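Tubulin-specific chaperone (Trypanosoma brucei, PDB 4B6W) probably binds alpha-tubulin and microtubule plus ends as tubulin-binding cofactor B, a chaperone represented here by its N-terminal ubiquitin-like domain. Local coordinates at residues 1-6 with 72-77; 22-27 with 64-69; 28-33 with 45-50. All blocks are in the same frame, centred on the assembly; numbering follows the deposited sequence.

How the contacts relate
All three contacts lie in one ubiquitin-like domain. Contact 1 brings the segment that leads into the last strand beside the first strand. Contact 2 joins the loop before the helix to the loop before the last strand. Contact 3 sets the helix on the sheet. Contacts 2 and 3 have centres about 10 Å apart, and Ile27 CG2 meets Leu47 CD1 at 3.6 Å. Contacts 1 and 2 meet through Val3 CG1 and Leu23 CD2, 3.7 Å apart. Contacts 1 and 3 share the sheet: Val77 N lies 2.8 Å from Ile50 O, a probable hydrogen bond. Leu67 reaches both Val3 and Ile30, so apolar side chains run through all three.

Contact 1: 1-6 with 72-77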
ATOM      1  N   SER A   1      14.658   6.788   5.833  1.00 41.96           N
ATOM      2  CA  SER A   1      13.513   7.542   6.461  1.00 40.83           C
ATOM      3  C   SER A   1      12.255   7.769   5.570  1.00 37.57           C
ATOM      4  O   SER A   1      11.155   7.931   6.104  1.00 36.18           O
ATOM      5  CB  SER A   1      14.018   8.871   6.980  1.00 44.06           C
ATOM      6  OG  SER A   1      13.062   9.524   7.792  1.00 45.09           O
ATOM      7  N   VAL A   2      12.408   7.785   4.238  1.00 35.60           N
ATOM      8  CA  VAL A   2      11.265   7.835   3.304  1.00 32.17           C
ATOM      9  C   VAL A   2      11.497   6.845   2.157  1.00 31.70           C
ATOM     10  O   VAL A   2      12.632   6.667   1.738  1.00 33.55           O
ATOM     11  CB  VAL A   2      11.075   9.262   2.689  1.00 32.15           C
ATOM     12  CG1 VAL A   2      10.117   9.234   1.473  1.00 30.21           C
ATOM     13  CG2 VAL A   2      10.561  10.267   3.739  1.00 32.02           C
ATOM     14  N   VAL A   3      10.437   6.230   1.632  1.00 29.74           N
ATOM     15  CA  VAL A   3      10.538   5.274   0.519  1.00 29.72           C
ATOM     16  C   VAL A   3       9.760   5.695  -0.717  1.00 29.01           C
ATOM     17  O   VAL A   3       8.741   6.365  -0.622  1.00 28.39           O
ATOM     18  CB  VAL A   3      10.057   3.843   0.920  1.00 29.40           C
ATOM     19  CG1 VAL A   3      11.119   3.160   1.805  1.00 30.67           C
ATOM     20  CG2 VAL A   3       8.678   3.878   1.606  1.00 27.68           C
ATOM     21  N   LYS A   4      10.280   5.305  -1.873  1.00 29.80           N
ATOM     22  CA  LYS A   4       9.609   5.436  -3.153  1.00 30.14           C
ATOM     23  C   LYS A   4       9.003   4.080  -3.498  1.00 28.73           C
ATOM     24  O   LYS A   4       9.741   3.109  -3.647  1.00 29.59           O
ATOM     25  CB  LYS A   4      10.618   5.824  -4.247  1.00 33.30           C
ATOM     26  CG  LYS A   4       9.985   6.169  -5.595  1.00 34.35           C
ATOM     27  CD  LYS A   4      11.055   6.542  -6.645  1.00 37.72           C
ATOM     28  CE  LYS A   4      11.616   5.309  -7.326  1.00 39.16           C
ATOM     29  NZ  LYS A   4      11.907   5.547  -8.758  1.00 43.00           N
ATOM     30  N   VAL A   5       7.672   4.007  -3.616  1.00 26.31           N
ATOM     31  CA  VAL A   5       6.990   2.765  -3.995  1.00 24.76           C
ATOM     32  C   VAL A   5       6.010   3.007  -5.150  1.00 25.03           C
ATOM     33  O   VAL A   5       5.730   4.142  -5.523  1.00 24.56           O
ATOM     34  CB  VAL A   5       6.253   2.125  -2.772  1.00 22.95           C
ATOM     35  CG1 VAL A   5       7.231   1.838  -1.701  1.00 23.00           C
ATOM     36  CG2 VAL A   5       5.146   3.050  -2.210  1.00 22.06           C
ATOM     37  N   SER A   6       5.500   1.932  -5.741  1.00 25.30           N
ATOM     38  CA  SER A   6       4.391   2.081  -6.679  1.00 26.29           C
ATOM     39  C   SER A   6       3.110   1.477  -6.108  1.00 25.38           C
ATOM     40  O   SER A   6       3.135   0.725  -5.163  1.00 25.27           O
ATOM     41  CB  SER A   6       4.724   1.512  -8.069  1.00 27.87           C
ATOM     42  OG  SER A   6       5.318   0.247  -7.974  1.00 28.56           O
ATOM     43  N   CYS A  72       9.731  -2.077   4.616  1.00 33.25           N
ATOM     44  CA  CYS A  72       9.564  -1.536   3.274  1.00 32.39           C
ATOM     45  C   CYS A  72      10.820  -0.798   2.775  1.00 33.54           C
ATOM     46  O   CYS A  72      11.514  -0.133   3.552  1.00 34.37           O
ATOM     47  CB  CYS A  72       8.353  -0.640   3.220  1.00 30.86           C
ATOM     48  SG  CYS A  72       7.915  -0.124   1.565  1.00 30.11           S
ATOM     49  N   ARG A  73      11.116  -0.956   1.484  1.00 33.56           N
ATOM     50  CA  ARG A  73      12.294  -0.359   0.873  1.00 35.99           C
ATOM     51  C   ARG A  73      11.887   0.315  -0.413  1.00 33.99           C
ATOM     52  O   ARG A  73      10.763   0.129  -0.892  1.00 31.72           O
ATOM     53  CB  ARG A  73      13.369  -1.403   0.558  1.00 40.23           C
ATOM     54  CG  ARG A  73      13.793  -2.319   1.723  1.00 45.15           C
ATOM     55  CD  ARG A  73      14.448  -1.573   2.892  1.00 49.52           C
ATOM     56  NE  ARG A  73      14.871  -2.489   3.958  1.00 53.60           N
ATOM     57  CZ  ARG A  73      15.946  -3.280   3.891  1.00 59.67           C
ATOM     58  NH1 ARG A  73      16.734  -3.296   2.803  1.00 61.68           N
ATOM     59  NH2 ARG A  73      16.244  -4.079   4.918  1.00 62.93           N
ATOM     60  N   ASP A  74      12.806   1.090  -0.984  1.00 34.47           N
ATOM     61  CA  ASP A  74      12.561   1.700  -2.278  1.00 34.02           C
ATOM     62  C   ASP A  74      12.293   0.612  -3.320  1.00 33.61           C
ATOM     63  O   ASP A  74      12.919  -0.463  -3.299  1.00 34.12           O
ATOM     64  CB  ASP A  74      13.748   2.552  -2.726  1.00 36.37           C
ATOM     65  CG  ASP A  74      13.889   3.829  -1.936  1.00 36.62           C
ATOM     66  OD1 ASP A  74      12.950   4.611  -1.867  1.00 35.74           O
ATOM     67  OD2 ASP A  74      14.959   4.075  -1.366  1.00 40.05           O
ATOM     68  N   GLU A  75      11.357   0.913  -4.214  1.00 31.97           N
ATOM     69  CA  GLU A  75      11.040   0.111  -5.393  1.00 32.31           C
ATOM     70  C   GLU A  75      10.132  -1.062  -5.075  1.00 29.81           C
ATOM     71  O   GLU A  75       9.858  -1.897  -5.934  1.00 30.11           O
ATOM     72  CB  GLU A  75      12.304  -0.340  -6.147  1.00 35.84           C
ATOM     73  CG  GLU A  75      13.495   0.676  -6.185  1.00 39.73           C
ATOM     74  CD  GLU A  75      13.095   2.082  -6.651  1.00 42.19           C
ATOM     75  OE1 GLU A  75      12.076   2.166  -7.394  1.00 41.46           O
ATOM     76  OE2 GLU A  75      13.806   3.097  -6.292  1.00 44.63           O
ATOM     77  N   PHE A  76       9.641  -1.100  -3.841  1.00 28.36           N
ATOM     78  CA  PHE A  76       8.663  -2.080  -3.389  1.00 26.39           C
ATOM     79  C   PHE A  76       7.301  -1.657  -3.921  1.00 25.90           C
ATOM     80  O   PHE A  76       7.157  -0.519  -4.363  1.00 25.35           O
ATOM     81  CB  PHE A  76       8.618  -2.146  -1.861  1.00 25.47           C
ATOM     82  CG  PHE A  76       9.645  -3.058  -1.242  1.00 26.49           C
ATOM     83  CD1 PHE A  76      10.877  -3.265  -1.829  1.00 28.02           C
ATOM     84  CD2 PHE A  76       9.381  -3.669  -0.031  1.00 26.61           C
ATOM     85  CE1 PHE A  76      11.815  -4.095  -1.235  1.00 29.86           C
ATOM     86  CE2 PHE A  76      10.323  -4.487   0.585  1.00 28.24           C
ATOM     87  CZ  PHE A  76      11.535  -4.702  -0.021  1.00 29.85           C
ATOM     88  N   VAL A  77       6.310  -2.559  -3.854  1.00 25.01           N
ATOM     89  CA  VAL A  77       5.006  -2.313  -4.444  1.00 24.88           C
ATOM     90  C   VAL A  77       3.965  -2.507  -3.374  1.00 24.95           C
ATOM     91  O   VAL A  77       3.942  -3.538  -2.673  1.00 24.52           O
ATOM     92  CB  VAL A  77       4.740  -3.270  -5.639  1.00 25.54           C
ATOM     93  CG1 VAL A  77       3.334  -3.111  -6.183  1.00 24.68           C
ATOM     94  CG2 VAL A  77       5.769  -3.043  -6.745  1.00 26.20           C
TER
HETATM   95  O   HOH W   1       7.753   0.165  -7.061  1.00 36.45           O
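Residues 1-6 and 72-77 run alongside each other, and three hydrogen bonds join them. The backbone N of Lys4 donates to Asp74 OD1 at 2.8 Å, nearly straight at 165°. OD1 uses its anti lone pair, so a side-chain carboxylate, not a backbone carbonyl, accepts this strand N-H. Glu75 N answers with a bond to Lys4 O, also 2.8 Å, lying almost along the C=O axis. Further on, Ser6 N reaches Phe76 O in the carbonyl plane at 3.3 Å.

The Lys4 side chain starts with CG anti to the backbone N (chi1 -172°). Its CB lies 3.5 Å from Asp74 OD1. CG and CD carry the chain onward, and it bends at chi3 and chi4. CE then packs 3.2 Å from Glu75 OE1. At the tip NZ forms a long salt bridge to the same OE1, 3.6 Å away. The two chains cross obliquely, and Glu75 is itself bent at chi2. With Lys4 CE nearer than NZ to both carboxylate oxygens, the ion pair is a weak one.

Val3 and Val5 pack on Cys72. Its SG sits near both, 3.9 Å from Val5 CG1 and slightly farther from Val3 CG2. Leu49 of strand 45-50 backs the same sulphur. At the other end a water bonds to Ser6 OG and donates to Phe76 O, so that carbonyl holds both the water and Ser6 N.

Arg73 to Phe76 form a type II beta turn, closed by a weak bond between Phe76 N and Arg73 O. The turn delivers the chain to Val77, which bridges Ser6 in parallel. Parallel pairing of the first and last strands in the middle of a mixed sheet is the signature of the ubiquitin-like beta-grasp fold.

Contact 2: 22-27 with 64-69; sequences GLAQTI and DKQLGY
The loop leading into helix 27-35 is stitched here to the loop before the last strand of the beta-grasp fold. Thr26 holds the N-cap position of that helix.

Backbone bonds come first. Gly68 N donates to a lone pair of Leu23 O at 2.9 Å. Leu67 N gives to Gln25 O, nearly along the C=O axis, also at 2.9 Å. In return Ile27 N donates to Lys65 O at 2.8 Å. The last two bonds bridge the backbones around Thr26 and Gln66, with a CA-H...O contact beside each. The start of the helix is thus tied to residues 64-69 through Ile27 N.

One side-chain bond adds to this. Gln66 reaches out beyond CG in an extended chain, and its NE2 donates to a lone pair of Ala24 O at 3.0 Å. The bond is bent, 133° at the hydrogen, and Ala24 O lies 28° out of the Gln66 amide plane.

Apolar contacts lie on the inner side. Ile27 and Leu67 cross at about a right angle and touch through their CD1 atoms. Leu67 also packs on Ile30, Met61 and Val3. Leu23 CD2 approaches Leu67 CG at 4.2 Å, while Leu23 CB rests 3.9 Å from Gly68 CA.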
ATOM      1  N   GLY A  22       6.660   8.301   4.255  1.00 26.75           N
ATOM      2  CA  GLY A  22       7.517   8.135   5.433  1.00 28.02           C
ATOM      3  C   GLY A  22       7.358   6.727   5.985  1.00 27.45           C
ATOM      4  O   GLY A  22       6.268   6.216   6.071  1.00 27.55           O
ATOM      5  N   LEU A  23       8.447   6.084   6.357  1.00 28.45           N
ATOM      6  CA  LEU A  23       8.367   4.774   7.021  1.00 28.24           C
ATOM      7  C   LEU A  23       7.721   4.894   8.399  1.00 28.71           C
ATOM      8  O   LEU A  23       7.197   3.945   8.916  1.00 28.20           O
ATOM      9  CB  LEU A  23       9.768   4.173   7.159  1.00 29.71           C
ATOM     10  CG  LEU A  23      10.493   3.783   5.872  1.00 29.32           C
ATOM     11  CD1 LEU A  23      11.938   3.297   6.192  1.00 31.21           C
ATOM     12  CD2 LEU A  23       9.706   2.721   5.167  1.00 28.09           C
ATOM     13  N   ALA A  24       7.778   6.078   8.988  1.00 29.84           N
ATOM     14  CA  ALA A  24       7.085   6.352  10.240  1.00 31.27           C
ATOM     15  C   ALA A  24       5.553   6.447  10.079  1.00 30.24           C
ATOM     16  O   ALA A  24       4.842   6.423  11.068  1.00 31.87           O
ATOM     17  CB  ALA A  24       7.662   7.632  10.909  1.00 32.27           C
ATOM     18  N   GLN A  25       5.045   6.554   8.851  1.00 28.81           N
ATOM     19  CA  GLN A  25       3.605   6.635   8.627  1.00 28.26           C
ATOM     20  C   GLN A  25       2.884   5.353   8.993  1.00 28.69           C
ATOM     21  O   GLN A  25       3.312   4.243   8.669  1.00 28.27           O
ATOM     22  CB  GLN A  25       3.293   6.936   7.159  1.00 27.21           C
ATOM     23  CG  GLN A  25       3.745   8.317   6.673  1.00 27.33           C
ATOM     24  CD  GLN A  25       3.096   8.702   5.345  1.00 26.66           C
ATOM     25  OE1 GLN A  25       3.745   9.263   4.451  1.00 27.20           O
ATOM     26  NE2 GLN A  25       1.820   8.411   5.213  1.00 26.12           N
ATOM     27  N   THR A  26       1.748   5.505   9.648  1.00 30.29           N
ATOM     28  CA  THR A  26       0.908   4.360   9.963  1.00 30.92           C
ATOM     29  C   THR A  26       0.311   3.880   8.662  1.00 29.45           C
ATOM     30  O   THR A  26       0.074   4.685   7.753  1.00 28.93           O
ATOM     31  CB  THR A  26      -0.235   4.762  10.881  1.00 33.06           C
ATOM     32  OG1 THR A  26      -1.013   5.766  10.203  1.00 32.81           O
ATOM     33  CG2 THR A  26       0.299   5.284  12.242  1.00 33.81           C
ATOM     34  N   ILE A  27       0.058   2.583   8.565  1.00 29.29           N
ATOM     35  CA  ILE A  27      -0.642   2.050   7.397  1.00 28.71           C
ATOM     36  C   ILE A  27      -1.996   2.709   7.195  1.00 29.63           C
ATOM     37  O   ILE A  27      -2.435   2.877   6.074  1.00 29.31           O
ATOM     38  CB  ILE A  27      -0.823   0.512   7.478  1.00 28.95           C
ATOM     39  CG1 ILE A  27       0.562  -0.164   7.501  1.00 28.52           C
ATOM     40  CG2 ILE A  27      -1.691   0.029   6.336  1.00 27.17           C
ATOM     41  CD1 ILE A  27       1.440   0.174   6.293  1.00 26.61           C
ATOM     42  N   ASP A  64      -2.672  -0.074  12.411  1.00 39.13           N
ATOM     43  CA  ASP A  64      -2.006   0.623  13.527  1.00 41.05           C
ATOM     44  C   ASP A  64      -0.484   0.546  13.512  1.00 40.28           C
ATOM     45  O   ASP A  64       0.161   1.160  14.364  1.00 42.88           O
ATOM     46  CB  ASP A  64      -2.548   0.157  14.897  1.00 44.78           C
ATOM     47  CG  ASP A  64      -2.108  -1.261  15.285  1.00 46.62           C
ATOM     48  OD1 ASP A  64      -1.963  -2.144  14.401  1.00 45.02           O
ATOM     49  OD2 ASP A  64      -1.945  -1.497  16.514  1.00 50.74           O
ATOM     50  N   LYS A  65       0.082  -0.201  12.572  1.00 37.81           N
ATOM     51  CA  LYS A  65       1.520  -0.319  12.439  1.00 37.34           C
ATOM     52  C   LYS A  65       2.052   0.676  11.407  1.00 34.93           C
ATOM     53  O   LYS A  65       1.336   1.157  10.551  1.00 33.44           O
ATOM     54  CB  LYS A  65       1.911  -1.739  11.988  1.00 37.26           C
ATOM     55  CG  LYS A  65       1.647  -2.840  12.980  1.00 39.68           C
ATOM     56  CD  LYS A  65       2.491  -2.655  14.190  1.00 42.65           C
ATOM     57  CE  LYS A  65       2.546  -3.901  15.046  1.00 45.91           C
ATOM     58  NZ  LYS A  65       3.040  -3.517  16.418  1.00 49.79           N
ATOM     59  N   GLN A  66       3.344   0.922  11.476  1.00 35.26           N
ATOM     60  CA  GLN A  66       4.004   1.845  10.602  1.00 34.30           C
ATOM     61  C   GLN A  66       4.575   1.084   9.437  1.00 32.94           C
ATOM     62  O   GLN A  66       4.857  -0.107   9.544  1.00 34.48           O
ATOM     63  CB  GLN A  66       5.117   2.559  11.356  1.00 36.05           C
ATOM     64  CG  GLN A  66       4.582   3.554  12.371  1.00 37.94           C
ATOM     65  CD  GLN A  66       5.639   3.961  13.375  1.00 40.63           C
ATOM     66  OE1 GLN A  66       6.340   3.104  13.915  1.00 42.31           O
ATOM     67  NE2 GLN A  66       5.755   5.263  13.638  1.00 40.86           N
ATOM     68  N   LEU A  67       4.758   1.769   8.325  1.00 31.17           N
ATOM     69  CA  LEU A  67       5.282   1.118   7.123  1.00 30.21           C
ATOM     70  C   LEU A  67       6.678   0.474   7.362  1.00 30.98           C
ATOM     71  O   LEU A  67       6.984  -0.605   6.838  1.00 31.70           O
ATOM     72  CB  LEU A  67       5.283   2.123   5.964  1.00 28.46           C
ATOM     73  CG  LEU A  67       5.681   1.665   4.559  1.00 28.45           C
ATOM     74  CD1 LEU A  67       4.785   0.518   4.042  1.00 27.47           C
ATOM     75  CD2 LEU A  67       5.653   2.860   3.593  1.00 27.00           C
ATOM     76  N   GLY A  68       7.506   1.132   8.155  1.00 31.39           N
ATOM     77  CA  GLY A  68       8.842   0.637   8.472  1.00 33.29           C
ATOM     78  C   GLY A  68       8.902  -0.630   9.314  1.00 34.49           C
ATOM     79  O   GLY A  68       9.930  -1.328   9.309  1.00 34.88           O
ATOM     80  N   TYR A  69       7.794  -0.934  10.007  1.00 34.71           N
ATOM     81  CA  TYR A  69       7.617  -2.192  10.721  1.00 36.20           C
ATOM     82  C   TYR A  69       7.748  -3.338   9.742  1.00 35.06           C
ATOM     83  O   TYR A  69       8.322  -4.355  10.044  1.00 36.23           O
ATOM     84  CB  TYR A  69       6.235  -2.236  11.375  1.00 37.07           C
ATOM     85  CG  TYR A  69       5.958  -3.491  12.179  1.00 38.83           C
ATOM     86  CD1 TYR A  69       6.526  -3.666  13.429  1.00 42.22           C
ATOM     87  CD2 TYR A  69       5.131  -4.483  11.694  1.00 38.53           C
ATOM     88  CE1 TYR A  69       6.287  -4.781  14.170  1.00 44.59           C
ATOM     89  CE2 TYR A  69       4.883  -5.639  12.436  1.00 41.38           C
ATOM     90  CZ  TYR A  69       5.464  -5.770  13.680  1.00 44.58           C
ATOM     91  OH  TYR A  69       5.243  -6.891  14.455  1.00 48.28           O
TER

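Contact 3: 28-33 with 45-50; sequences ESIKEN and MQLQLI
The helix of a ubiquitin-like beta-grasp domain crosses its sheet here. Segment 28-33 lies over strand 45-50 at 105° between their directions, and the axes come within 9.9 Å. The contact is buried near the centre of the chain. Lys31 carries most of it.

Lys31 leaves the helix with CG anti to its carbonyl carbon and is extended from there to NZ. It slides past Met45 and Leu47 in the opposite direction to both. These two residues alternate with Gln46 along the strand, so both turn toward the helix. Met45 is a selenomethionine. Its SE lies 3.8 Å from Lys31 CB, and its CE lies 3.5 Å from Lys31 O. The end of that chain thus packs against the helix backbone. Leu47 takes the next part of the lysine: its CD1 is 3.9 Å from Lys31 CG, and Leu47 CG lies near Lys31 CE. The same CD1 meets Ile30 CG2 at 3.8 Å, where the two side chains cross obliquely. Ile27 and Val80 are further neighbours of Leu47.

The aliphatic part of the lysine thus lies along apolar side chains, while the ammonium group is served by polar atoms at its tip. Three acceptors hold it: Met45 O, Asn63 OD1 in a loop, and a water. This would favour the charged form of a lysine whose chain is largely buried. The water lies 3.1 Å from Lys31 NZ and also accepts from Leu47 N at 3.0 Å. It joins the helix side chain to the strand backbone two residues after Met45. The direct bond, from Lys31 NZ to Met45 O, is 2.7 Å long, and NZ sits 35° above the carbonyl plane.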
ATOM      1  N   GLU A  28      -2.655   3.106   8.270  1.00 32.70           N
ATOM      2  CA  GLU A  28      -3.946   3.805   8.137  1.00 35.36           C
ATOM      3  C   GLU A  28      -3.838   5.136   7.396  1.00 33.87           C
ATOM      4  O   GLU A  28      -4.749   5.515   6.647  1.00 33.84           O
ATOM      5  CB  GLU A  28      -4.495   4.117   9.517  1.00 39.74           C
ATOM      6  CG  GLU A  28      -5.803   4.866   9.533  1.00 43.28           C
ATOM      7  CD  GLU A  28      -6.278   5.113  10.956  1.00 48.53           C
ATOM      8  OE1 GLU A  28      -6.094   4.189  11.795  1.00 50.96           O
ATOM      9  OE2 GLU A  28      -6.805   6.226  11.234  1.00 51.14           O
ATOM     10  N   SER A  29      -2.766   5.877   7.671  1.00 32.25           N
ATOM     11  CA  SER A  29      -2.569   7.178   7.034  1.00 31.11           C
ATOM     12  C   SER A  29      -2.296   6.947   5.550  1.00 29.45           C
ATOM     13  O   SER A  29      -2.766   7.705   4.714  1.00 29.20           O
ATOM     14  CB  SER A  29      -1.421   7.943   7.693  1.00 31.24           C
ATOM     15  OG  SER A  29      -0.163   7.373   7.375  1.00 29.94           O
ATOM     16  N   ILE A  30      -1.586   5.858   5.232  1.00 27.85           N
ATOM     17  CA  ILE A  30      -1.251   5.517   3.841  1.00 26.07           C
ATOM     18  C   ILE A  30      -2.506   5.180   3.032  1.00 26.52           C
ATOM     19  O   ILE A  30      -2.640   5.630   1.890  1.00 25.90           O
ATOM     20  CB  ILE A  30      -0.228   4.353   3.762  1.00 24.64           C
ATOM     21  CG1 ILE A  30       1.125   4.800   4.310  1.00 24.09           C
ATOM     22  CG2 ILE A  30      -0.071   3.817   2.331  1.00 23.65           C
ATOM     23  CD1 ILE A  30       2.058   3.640   4.557  1.00 23.48           C
ATOM     24  N   LYS A  31      -3.421   4.427   3.629  1.00 27.44           N
ATOM     25  CA  LYS A  31      -4.702   4.101   2.984  1.00 28.51           C
ATOM     26  C   LYS A  31      -5.517   5.363   2.623  1.00 30.20           C
ATOM     27  O   LYS A  31      -6.258   5.380   1.626  1.00 30.13           O
ATOM     28  CB  LYS A  31      -5.547   3.210   3.899  1.00 29.89           C
ATOM     29  CG  LYS A  31      -5.016   1.795   4.083  1.00 29.76           C
ATOM     30  CD  LYS A  31      -5.965   0.886   4.890  1.00 31.73           C
ATOM     31  CE  LYS A  31      -5.312  -0.503   5.109  1.00 31.24           C
ATOM     32  NZ  LYS A  31      -6.207  -1.521   5.791  1.00 32.91           N
ATOM     33  N   GLU A  32      -5.406   6.389   3.471  1.00 31.21           N
ATOM     34  CA  GLU A  32      -6.078   7.659   3.237  1.00 33.28           C
ATOM     35  C   GLU A  32      -5.593   8.277   1.952  1.00 31.61           C
ATOM     36  O   GLU A  32      -6.389   8.679   1.113  1.00 32.69           O
ATOM     37  CB  GLU A  32      -5.803   8.649   4.367  1.00 35.19           C
ATOM     38  CG  GLU A  32      -6.612   8.374   5.613  1.00 38.16           C
ATOM     39  CD  GLU A  32      -8.095   8.473   5.353  1.00 41.07           C
ATOM     40  OE1 GLU A  32      -8.513   9.524   4.799  1.00 43.63           O
ATOM     41  OE2 GLU A  32      -8.820   7.507   5.707  1.00 42.05           O
ATOM     42  N   ASN A  33      -4.281   8.380   1.839  1.00 29.38           N
ATOM     43  CA  ASN A  33      -3.625   8.867   0.639  1.00 28.71           C
ATOM     44  C   ASN A  33      -3.909   8.036  -0.601  1.00 27.70           C
ATOM     45  O   ASN A  33      -4.202   8.580  -1.662  1.00 28.51           O
ATOM     46  CB  ASN A  33      -2.123   8.920   0.841  1.00 27.38           C
ATOM     47  CG  ASN A  33      -1.441   9.553  -0.310  1.00 27.21           C
ATOM     48  OD1 ASN A  33      -0.778   8.872  -1.108  1.00 26.71           O
ATOM     49  ND2 ASN A  33      -1.648  10.853  -0.463  1.00 27.57           N
HETATM   50  N   MSE A  45      -9.994  -1.760   2.285  1.00 40.14           N
HETATM   51  CA  MSE A  45      -8.674  -2.004   1.719  1.00 37.60           C
HETATM   52  C   MSE A  45      -7.851  -2.854   2.653  1.00 35.37           C
HETATM   53  O   MSE A  45      -7.786  -2.598   3.870  1.00 35.13           O
HETATM   54  CB  MSE A  45      -7.879  -0.733   1.564  1.00 38.38           C
HETATM   55  CG  MSE A  45      -8.383   0.311   0.641  1.00 42.46           C
HETATM   56 SE   MSE A  45      -7.001   1.781   0.669  1.00 50.63          SE
HETATM   57  CE  MSE A  45      -7.931   3.100  -0.492  1.00 46.05           C
ATOM     58  N   GLN A  46      -7.183  -3.836   2.053  1.00 32.70           N
ATOM     59  CA  GLN A  46      -5.997  -4.436   2.632  1.00 30.93           C
ATOM     60  C   GLN A  46      -4.826  -4.022   1.770  1.00 28.39           C
ATOM     61  O   GLN A  46      -4.955  -3.958   0.561  1.00 27.66           O
ATOM     62  CB  GLN A  46      -6.126  -5.950   2.649  1.00 31.41           C
ATOM     63  CG  GLN A  46      -7.163  -6.421   3.624  1.00 33.44           C
ATOM     64  CD  GLN A  46      -7.237  -7.935   3.784  1.00 34.57           C
ATOM     65  OE1 GLN A  46      -8.114  -8.418   4.495  1.00 37.61           O
ATOM     66  NE2 GLN A  46      -6.357  -8.682   3.121  1.00 32.45           N
ATOM     67  N   LEU A  47      -3.697  -3.708   2.411  1.00 27.37           N
ATOM     68  CA  LEU A  47      -2.421  -3.402   1.734  1.00 25.14           C
ATOM     69  C   LEU A  47      -1.448  -4.607   1.802  1.00 24.93           C
ATOM     70  O   LEU A  47      -1.064  -5.055   2.876  1.00 26.02           O
ATOM     71  CB  LEU A  47      -1.776  -2.128   2.322  1.00 24.22           C
ATOM     72  CG  LEU A  47      -2.532  -0.759   2.225  1.00 24.29           C
ATOM     73  CD1 LEU A  47      -1.651   0.383   2.763  1.00 22.78           C
ATOM     74  CD2 LEU A  47      -3.086  -0.393   0.814  1.00 22.69           C
ATOM     75  N   GLN A  48      -1.105  -5.137   0.626  1.00 24.25           N
ATOM     76  CA  GLN A  48      -0.129  -6.205   0.443  1.00 23.98           C
ATOM     77  C   GLN A  48       1.224  -5.558   0.066  1.00 23.02           C
ATOM     78  O   GLN A  48       1.275  -4.770  -0.867  1.00 22.41           O
ATOM     79  CB  GLN A  48      -0.611  -7.119  -0.712  1.00 24.19           C
ATOM     80  CG  GLN A  48       0.314  -8.296  -1.033  1.00 24.48           C
ATOM     81  CD  GLN A  48      -0.119  -9.068  -2.249  1.00 25.07           C
ATOM     82  OE1 GLN A  48      -1.121  -8.752  -2.890  1.00 25.20           O
ATOM     83  NE2 GLN A  48       0.653 -10.088  -2.593  1.00 26.05           N
ATOM     84  N   LEU A  49       2.301  -5.880   0.770  1.00 22.91           N
ATOM     85  CA  LEU A  49       3.611  -5.304   0.464  1.00 22.40           C
ATOM     86  C   LEU A  49       4.345  -6.372  -0.327  1.00 23.46           C
ATOM     87  O   LEU A  49       4.492  -7.514   0.130  1.00 23.84           O
ATOM     88  CB  LEU A  49       4.398  -4.915   1.735  1.00 22.72           C
ATOM     89  CG  LEU A  49       5.729  -4.156   1.516  1.00 22.54           C
ATOM     90  CD1 LEU A  49       5.501  -2.814   0.826  1.00 20.99           C
ATOM     91  CD2 LEU A  49       6.567  -4.009   2.816  1.00 23.23           C
ATOM     92  N   ILE A  50       4.738  -6.003  -1.551  1.00 23.89           N
ATOM     93  CA  ILE A  50       5.480  -6.872  -2.439  1.00 25.12           C
ATOM     94  C   ILE A  50       6.853  -6.247  -2.637  1.00 26.30           C
ATOM     95  O   ILE A  50       6.970  -5.064  -2.848  1.00 25.91           O
ATOM     96  CB  ILE A  50       4.764  -7.025  -3.791  1.00 24.93           C
ATOM     97  CG1 ILE A  50       3.307  -7.496  -3.592  1.00 25.01           C
ATOM     98  CG2 ILE A  50       5.514  -8.025  -4.704  1.00 26.01           C
ATOM     99  CD1 ILE A  50       2.342  -7.132  -4.761  1.00 23.42           C
TER
HETATM  100  O   HOH W   2      -4.195  -3.829   5.320  1.00 23.68           O